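Local coordinates for probable succinyl-CoA:3-ketoacid coenzyme A transferase subunit B (Bacillus subtilis, PDB 3CDK), which probably serves as one of the two kinds of subunit of a transferase that moves coenzyme A from succinyl-CoA to a 3-oxo acid, releasing succinate, at residues 34-37 and 38-41; 77-80 and 81-85; 173-177 and 178-182. One frame throughout, in Å; residues are numbered along the deposited sequence.

Interaction 1 (34-37 and 38-41); sequences LVAN and EIPD
Ile-39 folds back over the carbonyl of Ala-36, three residues earlier in the chain, and this is the main side-chain contact of the turn. Its CG1 lies anti to its own carbonyl carbon and beside the backbone N (chi1 -76°). From there the CG1 branch runs back along the turn. Ile-39 CD1 comes to 3.5 Å from Ala-36 O. CD1 also faces the Ala-36 methyl, with 4.4 Å between Ile-39 CD1 and Ala-36 CB, a light apolar touch. The branch atom CG1 stands near the carbonyl oxygen of Val-35 as well.

The backbone bonds of the turn are weak. Ile-39 N points to Ala-36 O at 3.4 Å, with an N-H...O angle of 154°. Glu-38 N reaches Val-35 O at 3.3 Å, but at a poorer angle of 126°. Residues 36-39 form a type I beta turn in the loop between strands 24-27 and 46-49. It overlaps the end of residues 34-37, which have helical backbone angles without the regular bonding of a helix. The chain leaves the turn at Ile-39, whose backbone is extended and leads into Pro-40.

A water bridges the exit. It donates to Asn-37 O and to Ile-39 O, each at 2.7 Å, and so ties the carbonyls two residues apart.

The side chains of Asn-37 and Glu-38 lie on the exposed side and meet each other little. The inner side rests on helix 5-16. There Val-35 packs on Ala-15 and Val-16, and Pro-40 also touches Val-16.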
loop_
_atom_site.group_PDB
_atom_site.type_symbol
_atom_site.label_atom_id
_atom_site.label_comp_id
_atom_site.label_asym_id
_atom_site.label_seq_id
_atom_site.Cartn_x
_atom_site.Cartn_y
_atom_site.Cartn_z
ATOM N N LEU B 34 -0.722 7.157 -29.241
ATOM C CA LEU B 34 -0.859 8.196 -30.267
ATOM C C LEU B 34 -1.953 9.212 -29.948
ATOM O O LEU B 34 -1.802 10.392 -30.232
ATOM C CB LEU B 34 -1.051 7.573 -31.656
ATOM C CG LEU B 34 0.183 7.461 -32.585
ATOM C CD1 LEU B 34 1.512 7.634 -31.877
ATOM C CD2 LEU B 34 0.184 6.154 -33.356
ATOM N N VAL B 35 -3.014 8.747 -29.297
ATOM C CA VAL B 35 -4.186 9.553 -28.939
ATOM C C VAL B 35 -3.846 10.848 -28.175
ATOM O O VAL B 35 -4.547 11.844 -28.325
ATOM C CB VAL B 35 -5.237 8.685 -28.140
ATOM C CG1 VAL B 35 -6.493 9.473 -27.786
ATOM C CG2 VAL B 35 -5.620 7.404 -28.921
ATOM N N ALA B 36 -2.775 10.830 -27.378
ATOM C CA ALA B 36 -2.401 11.965 -26.516
ATOM C C ALA B 36 -2.094 13.262 -27.261
ATOM O O ALA B 36 -2.444 14.333 -26.772
ATOM C CB ALA B 36 -1.254 11.593 -25.616
ATOM N N ASN B 37 -1.436 13.141 -28.420
ATOM C CA ASN B 37 -1.132 14.269 -29.307
ATOM C C ASN B 37 -2.372 15.064 -29.629
ATOM O O ASN B 37 -2.403 16.286 -29.470
ATOM C CB ASN B 37 -0.553 13.777 -30.641
ATOM C CG ASN B 37 0.827 13.190 -30.502
ATOM O OD1 ASN B 37 1.710 13.786 -29.881
ATOM N ND2 ASN B 37 1.029 12.012 -31.092
ATOM N N GLU B 38 -3.391 14.343 -30.085
ATOM C CA GLU B 38 -4.577 14.958 -30.651
ATOM C C GLU B 38 -5.694 15.170 -29.624
ATOM O O GLU B 38 -6.885 15.179 -29.938
ATOM C CB GLU B 38 -4.994 14.312 -31.997
ATOM C CG GLU B 38 -4.062 14.685 -33.215
ATOM C CD GLU B 38 -4.126 16.185 -33.683
ATOM O OE1 GLU B 38 -4.905 16.996 -33.113
ATOM O OE2 GLU B 38 -3.390 16.563 -34.641
ATOM N N ILE B 39 -5.267 15.426 -28.397
ATOM C CA ILE B 39 -6.157 15.944 -27.370
ATOM C C ILE B 39 -6.282 17.455 -27.514
ATOM O O ILE B 39 -5.264 18.150 -27.537
ATOM C CB ILE B 39 -5.654 15.578 -25.970
ATOM C CG1 ILE B 39 -5.947 14.102 -25.686
ATOM C CG2 ILE B 39 -6.294 16.465 -24.924
ATOM C CD1 ILE B 39 -5.101 13.502 -24.594
ATOM N N PRO B 40 -7.527 17.963 -27.620
ATOM C CA PRO B 40 -7.751 19.389 -27.877
ATOM C C PRO B 40 -7.633 20.241 -26.611
ATOM O O PRO B 40 -7.911 19.768 -25.503
ATOM C CB PRO B 40 -9.184 19.441 -28.440
ATOM C CG PRO B 40 -9.706 18.008 -28.403
ATOM C CD PRO B 40 -8.799 17.226 -27.508
ATOM N N ASP B 41 -7.234 21.496 -26.800
ATOM C CA ASP B 41 -6.892 22.396 -25.708
ATOM C C ASP B 41 -7.983 22.648 -24.684
ATOM O O ASP B 41 -7.682 22.871 -23.513
ATOM C CB ASP B 41 -6.373 23.724 -26.255
ATOM C CG ASP B 41 -4.873 23.699 -26.504
ATOM O OD1 ASP B 41 -4.246 22.640 -26.263
ATOM O OD2 ASP B 41 -4.324 24.745 -26.924
HETATM O O HOH W 1 -2.822 18.762 -28.480
#

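Interaction 2 (77-80 and 81-85)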
loop_
_atom_site.group_PDB
_atom_site.type_symbol
_atom_site.label_atom_id
_atom_site.label_comp_id
_atom_site.label_asym_id
_atom_site.label_seq_id
_atom_site.Cartn_x
_atom_site.Cartn_y
_atom_site.Cartn_z
ATOM N N ILE B 77 10.199 10.543 -21.381
ATOM C CA ILE B 77 9.021 11.408 -21.368
ATOM C C ILE B 77 9.237 12.690 -20.574
ATOM O O ILE B 77 10.366 13.041 -20.214
ATOM C CB ILE B 77 7.783 10.698 -20.790
ATOM C CG1 ILE B 77 8.050 10.221 -19.357
ATOM C CG2 ILE B 77 7.334 9.574 -21.692
ATOM C CD1 ILE B 77 6.777 9.868 -18.571
ATOM N N THR B 78 8.134 13.382 -20.302
ATOM C CA THR B 78 8.175 14.591 -19.480
ATOM C C THR B 78 7.001 14.634 -18.523
ATOM O O THR B 78 6.059 13.858 -18.677
ATOM C CB THR B 78 8.133 15.830 -20.357
ATOM O OG1 THR B 78 9.473 16.276 -20.575
ATOM C CG2 THR B 78 7.346 16.924 -19.674
ATOM N N GLU B 79 7.055 15.545 -17.548
ATOM C CA GLU B 79 5.947 15.713 -16.575
ATOM C C GLU B 79 5.148 16.994 -16.796
ATOM O O GLU B 79 5.700 17.998 -17.207
ATOM C CB GLU B 79 6.444 15.575 -15.131
ATOM C CG GLU B 79 7.023 16.807 -14.488
ATOM C CD GLU B 79 7.839 16.508 -13.207
ATOM O OE1 GLU B 79 8.319 15.377 -12.999
ATOM O OE2 GLU B 79 8.026 17.435 -12.394
ATOM N N VAL B 80 3.839 16.951 -16.574
ATOM C CA VAL B 80 3.012 18.167 -16.720
ATOM C C VAL B 80 2.788 18.868 -15.381
ATOM O O VAL B 80 3.087 18.310 -14.316
ATOM C CB VAL B 80 1.655 17.915 -17.438
ATOM C CG1 VAL B 80 1.873 17.566 -18.922
ATOM C CG2 VAL B 80 0.820 16.846 -16.713
ATOM N N THR B 81 2.293 20.103 -15.449
ATOM C CA THR B 81 1.899 20.852 -14.248
ATOM C C THR B 81 1.004 20.027 -13.300
ATOM O O THR B 81 -0.060 19.552 -13.699
ATOM C CB THR B 81 1.208 22.176 -14.627
ATOM O OG1 THR B 81 2.116 22.971 -15.390
ATOM C CG2 THR B 81 0.810 22.951 -13.383
ATOM N N GLY B 82 1.486 19.842 -12.067
ATOM C CA GLY B 82 0.756 19.160 -10.993
ATOM C C GLY B 82 0.938 17.652 -10.875
ATOM O O GLY B 82 0.231 16.986 -10.096
ATOM N N ALA B 83 1.883 17.111 -11.640
ATOM C CA ALA B 83 2.209 15.682 -11.620
ATOM C C ALA B 83 2.536 15.156 -10.229
ATOM O O ALA B 83 2.770 15.926 -9.282
ATOM C CB ALA B 83 3.396 15.412 -12.555
ATOM N N SER B 84 2.546 13.836 -10.111
ATOM C CA SER B 84 2.975 13.194 -8.885
ATOM C C SER B 84 3.488 11.800 -9.182
ATOM O O SER B 84 2.991 11.138 -10.121
ATOM C CB SER B 84 1.830 13.102 -7.889
ATOM O OG SER B 84 0.687 12.598 -8.522
ATOM N N TYR B 85 4.470 11.382 -8.366
ATOM C CA TYR B 85 5.084 10.060 -8.416
ATOM C C TYR B 85 4.740 9.190 -7.208
ATOM O O TYR B 85 4.442 9.699 -6.143
ATOM C CB TYR B 85 6.598 10.207 -8.506
ATOM C CG TYR B 85 7.069 10.894 -9.773
ATOM C CD1 TYR B 85 7.119 10.210 -10.991
ATOM C CD2 TYR B 85 7.455 12.219 -9.750
ATOM C CE1 TYR B 85 7.565 10.841 -12.163
ATOM C CE2 TYR B 85 7.893 12.860 -10.902
ATOM C CZ TYR B 85 7.952 12.171 -12.100
ATOM O OH TYR B 85 8.382 12.834 -13.227
#
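Glu-79 and Tyr-85 meet across a sharp corner, their side chains crossing at about a right angle. The phenol hydroxyl donates to the carboxylate, with 2.6 Å between Tyr-85 OH and Glu-79 OE1. The hydroxyl meets OE1 nearly along its C-O bond. OE1 sits at the edge of the ring, near its plane, and the carboxylate and ring planes are turned 52° apart. Glu-79 CG stands between its backbone N and carbonyl carbon (chi1 85°), and the extended chain beyond it carries the carboxylate over to the tyrosine.

Nearer the corner, the Ala-83 methyl faces the Glu-79 stem, with Ala-83 CB 4.0 Å from Glu-79 CB. A type II beta turn, Val-80 to Ala-83, makes the bend. Ala-83 N closes it on Val-80 O at 3.2 Å. Gly-82 has the positive phi that favours glycine.

A neighbouring subunit lies against this corner and hydrogen-bonds to the backbone of Tyr-85. A basic side chain of a second neighbouring subunit makes only a long, weak ion pair with Glu-79 OE1. The flanking strands 78-80 and 83-85 do not pair with each other; their N-to-C directions are 123° apart. Both pair antiparallel with strand 53-57, whose Leu-53 packs on Ala-83 and Tyr-85.

Interaction 3 (173-177 and 178-182)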
loop_
_atom_site.group_PDB
_atom_site.type_symbol
_atom_site.label_atom_id
_atom_site.label_comp_id
_atom_site.label_asym_id
_atom_site.label_seq_id
_atom_site.Cartn_x
_atom_site.Cartn_y
_atom_site.Cartn_z
ATOM N N ARG B 173 -16.427 -0.410 -25.195
ATOM C CA ARG B 173 -16.581 0.117 -26.537
ATOM C C ARG B 173 -15.423 -0.348 -27.394
ATOM O O ARG B 173 -14.280 -0.275 -26.954
ATOM C CB ARG B 173 -16.639 1.652 -26.498
ATOM C CG ARG B 173 -16.531 2.300 -27.853
ATOM C CD ARG B 173 -17.115 3.695 -27.888
ATOM N NE ARG B 173 -18.574 3.703 -27.757
ATOM C CZ ARG B 173 -19.300 4.797 -27.556
ATOM N NH1 ARG B 173 -18.709 5.971 -27.452
ATOM N NH2 ARG B 173 -20.609 4.713 -27.448
ATOM N N LEU B 174 -15.705 -0.818 -28.612
ATOM C CA LEU B 174 -14.643 -1.165 -29.547
ATOM C C LEU B 174 -14.658 -0.195 -30.711
ATOM O O LEU B 174 -15.712 0.005 -31.341
ATOM C CB LEU B 174 -14.818 -2.595 -30.062
ATOM C CG LEU B 174 -14.048 -3.011 -31.329
ATOM C CD1 LEU B 174 -12.516 -2.940 -31.174
ATOM C CD2 LEU B 174 -14.457 -4.414 -31.770
ATOM N N ILE B 175 -13.508 0.403 -31.031
ATOM C CA ILE B 175 -13.457 1.153 -32.275
ATOM C C ILE B 175 -12.472 0.557 -33.301
ATOM O O ILE B 175 -11.302 0.318 -33.011
ATOM C CB ILE B 175 -13.310 2.710 -32.095
ATOM C CG1 ILE B 175 -11.935 3.175 -32.500
ATOM C CG2 ILE B 175 -13.714 3.243 -30.690
ATOM C CD1 ILE B 175 -11.985 4.369 -33.286
ATOM N N THR B 176 -12.961 0.284 -34.503
ATOM C CA THR B 176 -12.069 -0.212 -35.536
ATOM C C THR B 176 -11.876 0.876 -36.577
ATOM O O THR B 176 -12.308 2.002 -36.371
ATOM C CB THR B 176 -12.594 -1.513 -36.206
ATOM O OG1 THR B 176 -13.786 -1.247 -36.982
ATOM C CG2 THR B 176 -12.843 -2.586 -35.179
ATOM N N ASP B 177 -11.206 0.540 -37.674
ATOM C CA ASP B 177 -11.070 1.449 -38.801
ATOM C C ASP B 177 -12.375 1.454 -39.566
ATOM O O ASP B 177 -12.581 2.273 -40.466
ATOM C CB ASP B 177 -9.922 1.013 -39.729
ATOM C CG ASP B 177 -9.865 -0.503 -39.940
ATOM O OD1 ASP B 177 -10.284 -1.272 -39.039
ATOM O OD2 ASP B 177 -9.386 -0.923 -41.013
ATOM N N LEU B 178 -13.255 0.525 -39.204
ATOM C CA LEU B 178 -14.516 0.351 -39.921
ATOM C C LEU B 178 -15.722 0.759 -39.092
ATOM O O LEU B 178 -16.667 1.375 -39.623
ATOM C CB LEU B 178 -14.670 -1.104 -40.367
ATOM C CG LEU B 178 -14.070 -1.551 -41.717
ATOM C CD1 LEU B 178 -12.750 -0.856 -42.176
ATOM C CD2 LEU B 178 -13.934 -3.073 -41.712
ATOM N N ALA B 179 -15.689 0.447 -37.792
ATOM C CA ALA B 179 -16.901 0.504 -36.992
ATOM C C ALA B 179 -16.678 0.882 -35.561
ATOM O O ALA B 179 -15.551 0.832 -35.053
ATOM C CB ALA B 179 -17.624 -0.820 -37.056
ATOM N N VAL B 180 -17.768 1.264 -34.907
ATOM C CA VAL B 180 -17.762 1.382 -33.471
ATOM C C VAL B 180 -18.801 0.415 -32.897
ATOM O O VAL B 180 -19.935 0.323 -33.425
ATOM C CB VAL B 180 -18.072 2.803 -33.021
ATOM C CG1 VAL B 180 -17.774 2.957 -31.509
ATOM C CG2 VAL B 180 -17.278 3.794 -33.844
ATOM N N PHE B 181 -18.400 -0.296 -31.840
ATOM C CA PHE B 181 -19.250 -1.280 -31.168
ATOM C C PHE B 181 -19.356 -0.991 -29.698
ATOM O O PHE B 181 -18.358 -0.679 -29.071
ATOM C CB PHE B 181 -18.674 -2.689 -31.299
ATOM C CG PHE B 181 -18.757 -3.259 -32.688
ATOM C CD1 PHE B 181 -19.943 -3.838 -33.150
ATOM C CD2 PHE B 181 -17.645 -3.227 -33.533
ATOM C CE1 PHE B 181 -20.017 -4.378 -34.426
ATOM C CE2 PHE B 181 -17.711 -3.753 -34.807
ATOM C CZ PHE B 181 -18.895 -4.336 -35.256
ATOM N N ASP B 182 -20.559 -1.128 -29.146
ATOM C CA ASP B 182 -20.809 -1.002 -27.700
ATOM C C ASP B 182 -21.130 -2.385 -27.149
ATOM O O ASP B 182 -21.674 -3.232 -27.867
ATOM C CB ASP B 182 -21.995 -0.069 -27.417
ATOM C CG ASP B 182 -21.664 1.427 -27.593
ATOM O OD1 ASP B 182 -20.514 1.790 -27.937
ATOM O OD2 ASP B 182 -22.582 2.258 -27.355
#
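Arg-173 and Asp-182 close the open end of a beta hairpin with a side-on salt bridge. NE and NH2 of Arg-173 both donate to Asp-182 OD1, with NE at 2.7 Å, and NH2 also reaches Asp-182 OD2 at 3.2 Å. The guanidinium and carboxylate planes are only 15° apart, so the two groups meet edge to edge, nearly coplanar. Arg-173 CG is anti to the backbone N (chi1 169°), and a bend at chi3 (-69°) turns the head toward the aspartate. Glu-18 holds NH1 in a second salt bridge. Cutting the side chain back to an alanine here would probably leave the Asp-182 carboxylate without its cationic mate and Glu-18 without its salt-bridge partner at this position.

Arg-173 and Asp-182 at this end, and Leu-178 at the turn, are partly exposed; the residues between are buried. There Leu-174 and Phe-181 exchange two backbone bonds, and Leu-174 CD2 lies 3.8 Å from Phe-181 CD2, the two side chains running alongside each other. Ile-175 and Val-180 run side by side on the sheet face that carries Arg-173, touching lightly.

The bend is an ST turn. Thr-176 OG1 accepts from Leu-178 N at 2.9 Å, with Ala-179 N a second donor at 2.7 Å, and is also bonded to His-148 ND1. Thr-176 N meets Ala-179 O almost head-on at 2.7 Å. Asp-177 OD1 bonds to His-148 N.

Strand 173-175 runs parallel to strand 141-145, and strand 179-184 pairs antiparallel with strand 187-193. Arg-14 of helix 5-16 touches Ile-175 and Val-180, while Phe-210 meets the ring of Phe-181, on the sheet face that carries Leu-174.

How the interactions relate
The three contacts follow one another along the chain, and none touches another. Interactions 2 and 3 belong to the same large mixed sheet but sit on opposite sides of the chain's centre, with centres about 32 Å apart. Interaction 1 lies in the loop between strands 24-27 and 46-49, its centre about 17 Å from that of interaction 2 and 19 Å from that of interaction 3. Helix 5-16 links interactions 1 and 3, since both pack on it. Interaction 2 alone meets other subunits. The Tyr-85 side chain there is about 11 Å from that of Glu-50, the predicted active-site residue; interactions 1 and 3 lie away from it.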